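Local structure of periplasmic binding protein (Thermotoga lettingae TMO, 4RY8) at residues C[17-22]-C[73-78]. The protein binds 5-methylthioribose and, as the solute-binding protein of a sugar transporter, probably delivers it for uptake. Residues are numbered along the deposited sequence; the frame is centred on the assembly and turned at random.
Sequences RIALVR and DAIIID
Adjacent parallel strands of the N-terminal lobe's six-stranded Rossmann-like sheet meet where Ala19 and Val21 of 17-22 exchange backbone hydrogen bonds with Ala74, Ile76 and Asp78 of 73-78. Ala19 N reaches Ala74 O at 2.9 Å and Ala19 O takes Ile76 N at 2.7 Å; Val21 repeats the pattern two residues on, its N bonded to Ile76 O and its O to Asp78 N. At the N-terminal ends a side chain joins in: Asp73 OD1 accepts Arg17 N at 2.9 Å, while Arg17 O takes only weak bonds from Asp73 N and Ala74 N. On one face Ile76 sits between two neighbours, its CD1 touching Ile18 CG2 at 3.7 Å and its CG2 meeting Leu20 CD1 at 3.9 Å, with Ala266 of helix 255-270 covering Ile18 and Ile76. On the other, with Val21 CG1 anti to the backbone N (chi1 178°), CG2 lies next to Ile75 CG2 at 4.0 Å, while Phe67 of helix 57-69 packs on Ala19 and Val21. Arg22 and Asp78 run side by side, but the guanidinium turns to Thr52 OG1 through NH1. The Asp78 side chain lies about 7 Å from the bound 5-methylthioribose, as befits a periplasmic binding protein lobe whose strands point their C-terminal ends at the sugar cleft.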
ATOM      1  N   ARG C  17       1.272  28.287 -24.038  1.00 35.30           N
ATOM      2  CA  ARG C  17       2.130  28.627 -22.906  1.00 34.29           C
ATOM      3  C   ARG C  17       1.652  27.934 -21.640  1.00 33.85           C
ATOM      4  O   ARG C  17       0.503  28.054 -21.258  1.00 32.56           O
ATOM      5  CB  ARG C  17       2.186  30.148 -22.713  1.00 36.36           C
ATOM      6  CG  ARG C  17       2.958  30.859 -23.832  1.00 39.94           C
ATOM      7  CD  ARG C  17       2.982  32.367 -23.678  1.00 42.78           C
ATOM      8  NE  ARG C  17       1.616  32.886 -23.585  1.00 57.24           N
ATOM      9  CZ  ARG C  17       1.163  33.701 -22.632  1.00 51.66           C
ATOM     10  NH1 ARG C  17       1.968  34.169 -21.677  1.00 75.70           N
ATOM     11  NH2 ARG C  17      -0.106  34.070 -22.648  1.00 52.10           N
ATOM     12  N   ILE C  18       2.560  27.206 -20.996  1.00 35.41           N
ATOM     13  CA  ILE C  18       2.268  26.455 -19.778  1.00 32.10           C
ATOM     14  C   ILE C  18       3.225  26.928 -18.680  1.00 33.98           C
ATOM     15  O   ILE C  18       4.449  26.877 -18.851  1.00 33.51           O
ATOM     16  CB  ILE C  18       2.442  24.941 -20.020  1.00 30.34           C
ATOM     17  CG1 ILE C  18       1.400  24.442 -21.033  1.00 33.13           C
ATOM     18  CG2 ILE C  18       2.369  24.136 -18.730  1.00 28.51           C
ATOM     19  CD1 ILE C  18       1.811  23.143 -21.681  1.00 40.80           C
ATOM     20  N   ALA C  19       2.659  27.378 -17.560  1.00 28.96           N
ATOM     21  CA  ALA C  19       3.439  27.867 -16.429  1.00 28.04           C
ATOM     22  C   ALA C  19       3.586  26.814 -15.345  1.00 26.68           C
ATOM     23  O   ALA C  19       2.610  26.199 -14.907  1.00 27.41           O
ATOM     24  CB  ALA C  19       2.791  29.120 -15.839  1.00 26.82           C
ATOM     25  N   LEU C  20       4.811  26.639 -14.888  1.00 24.65           N
ATOM     26  CA  LEU C  20       5.120  25.710 -13.834  1.00 25.97           C
ATOM     27  C   LEU C  20       5.456  26.556 -12.639  1.00 23.22           C
ATOM     28  O   LEU C  20       6.448  27.292 -12.649  1.00 31.33           O
ATOM     29  CB  LEU C  20       6.325  24.828 -14.222  1.00 24.17           C
ATOM     30  CG  LEU C  20       6.886  23.985 -13.078  1.00 23.65           C
ATOM     31  CD1 LEU C  20       5.846  23.043 -12.453  1.00 27.27           C
ATOM     32  CD2 LEU C  20       8.070  23.159 -13.524  1.00 29.77           C
ATOM     33  N   VAL C  21       4.617  26.487 -11.620  1.00 24.10           N
ATOM     34  CA  VAL C  21       4.810  27.287 -10.424  1.00 22.61           C
ATOM     35  C   VAL C  21       5.105  26.340  -9.289  1.00 24.33           C
ATOM     36  O   VAL C  21       4.241  25.558  -8.893  1.00 24.91           O
ATOM     37  CB  VAL C  21       3.563  28.131 -10.094  1.00 27.38           C
ATOM     38  CG1 VAL C  21       3.778  28.928  -8.808  1.00 28.91           C
ATOM     39  CG2 VAL C  21       3.260  29.057 -11.240  1.00 26.35           C
ATOM     40  N   ARG C  22       6.313  26.436  -8.733  1.00 22.19           N
ATOM     41  CA  ARG C  22       6.781  25.498  -7.739  1.00 23.93           C
ATOM     42  C   ARG C  22       7.024  26.127  -6.427  1.00 21.27           C
ATOM     43  O   ARG C  22       7.600  27.176  -6.375  1.00 29.73           O
ATOM     44  CB  ARG C  22       8.136  24.931  -8.154  1.00 25.15           C
ATOM     45  CG  ARG C  22       8.202  24.402  -9.579  1.00 31.83           C
ATOM     46  CD  ARG C  22       9.568  24.688 -10.138  1.00 53.02           C
ATOM     47  NE  ARG C  22      10.453  23.590  -9.850  1.00 42.72           N
ATOM     48  CZ  ARG C  22      11.777  23.663  -9.717  1.00 34.70           C
ATOM     49  NH1 ARG C  22      12.469  24.807  -9.791  1.00 41.54           N
ATOM     50  NH2 ARG C  22      12.415  22.538  -9.488  1.00 32.38           N
ATOM     51  N   ASP C  73      -2.092  29.420 -21.137  1.00 32.53           N
ATOM     52  CA  ASP C  73      -3.043  28.382 -21.410  1.00 33.92           C
ATOM     53  C   ASP C  73      -3.289  27.444 -20.195  1.00 30.53           C
ATOM     54  O   ASP C  73      -4.411  26.967 -19.956  1.00 31.50           O
ATOM     55  CB  ASP C  73      -2.567  27.602 -22.650  1.00 36.70           C
ATOM     56  CG  ASP C  73      -2.503  28.469 -23.880  1.00 32.71           C
ATOM     57  OD1 ASP C  73      -1.470  29.138 -24.128  1.00 36.46           O
ATOM     58  OD2 ASP C  73      -3.524  28.519 -24.583  1.00 35.02           O
ATOM     59  N   ALA C  74      -2.248  27.176 -19.418  1.00 29.22           N
ATOM     60  CA  ALA C  74      -2.409  26.352 -18.228  1.00 28.44           C
ATOM     61  C   ALA C  74      -1.340  26.615 -17.193  1.00 29.05           C
ATOM     62  O   ALA C  74      -0.236  27.045 -17.528  1.00 26.20           O
ATOM     63  CB  ALA C  74      -2.378  24.871 -18.625  1.00 41.26           C
ATOM     64  N   ILE C  75      -1.693  26.356 -15.929  1.00 24.93           N
ATOM     65  CA  ILE C  75      -0.759  26.372 -14.825  1.00 24.09           C
ATOM     66  C   ILE C  75      -0.586  24.983 -14.162  1.00 22.46           C
ATOM     67  O   ILE C  75      -1.571  24.325 -13.778  1.00 22.11           O
ATOM     68  CB  ILE C  75      -1.217  27.420 -13.784  1.00 25.88           C
ATOM     69  CG1 ILE C  75      -1.434  28.758 -14.470  1.00 38.11           C
ATOM     70  CG2 ILE C  75      -0.172  27.582 -12.697  1.00 25.30           C
ATOM     71  CD1 ILE C  75      -2.056  29.817 -13.587  1.00 28.58           C
ATOM     72  N   ILE C  76       0.664  24.555 -13.999  1.00 22.07           N
ATOM     73  CA  ILE C  76       0.978  23.471 -13.105  1.00 22.23           C
ATOM     74  C   ILE C  76       1.347  24.056 -11.730  1.00 25.52           C
ATOM     75  O   ILE C  76       2.283  24.855 -11.593  1.00 29.35           O
ATOM     76  CB  ILE C  76       2.142  22.621 -13.630  1.00 22.96           C
ATOM     77  CG1 ILE C  76       1.827  22.188 -15.065  1.00 25.84           C
ATOM     78  CG2 ILE C  76       2.373  21.405 -12.750  1.00 20.96           C
ATOM     79  CD1 ILE C  76       3.058  21.875 -15.875  1.00 33.19           C
ATOM     80  N   ILE C  77       0.591  23.675 -10.723  1.00 24.20           N
ATOM     81  CA  ILE C  77       0.930  23.979  -9.358  1.00 20.61           C
ATOM     82  C   ILE C  77       1.636  22.805  -8.664  1.00 23.87           C
ATOM     83  O   ILE C  77       1.071  21.726  -8.421  1.00 22.07           O
ATOM     84  CB  ILE C  77      -0.272  24.465  -8.591  1.00 25.45           C
ATOM     85  CG1 ILE C  77      -0.870  25.654  -9.348  1.00 25.87           C
ATOM     86  CG2 ILE C  77       0.167  24.882  -7.196  1.00 26.91           C
ATOM     87  CD1 ILE C  77      -2.061  26.253  -8.681  1.00 35.52           C
ATOM     88  N   ASP C  78       2.893  23.065  -8.318  1.00 20.15           N
ATOM     89  CA  ASP C  78       3.782  22.104  -7.744  1.00 20.24           C
ATOM     90  C   ASP C  78       4.023  22.382  -6.258  1.00 19.51           C
ATOM     91  O   ASP C  78       4.683  23.353  -5.931  1.00 21.62           O
ATOM     92  CB  ASP C  78       5.077  22.234  -8.506  1.00 31.26           C
ATOM     93  CG  ASP C  78       5.938  21.063  -8.353  1.00 47.21           C
ATOM     94  OD1 ASP C  78       6.216  20.763  -7.185  1.00 33.74           O
ATOM     95  OD2 ASP C  78       6.304  20.451  -9.392  1.00 33.48           O
TER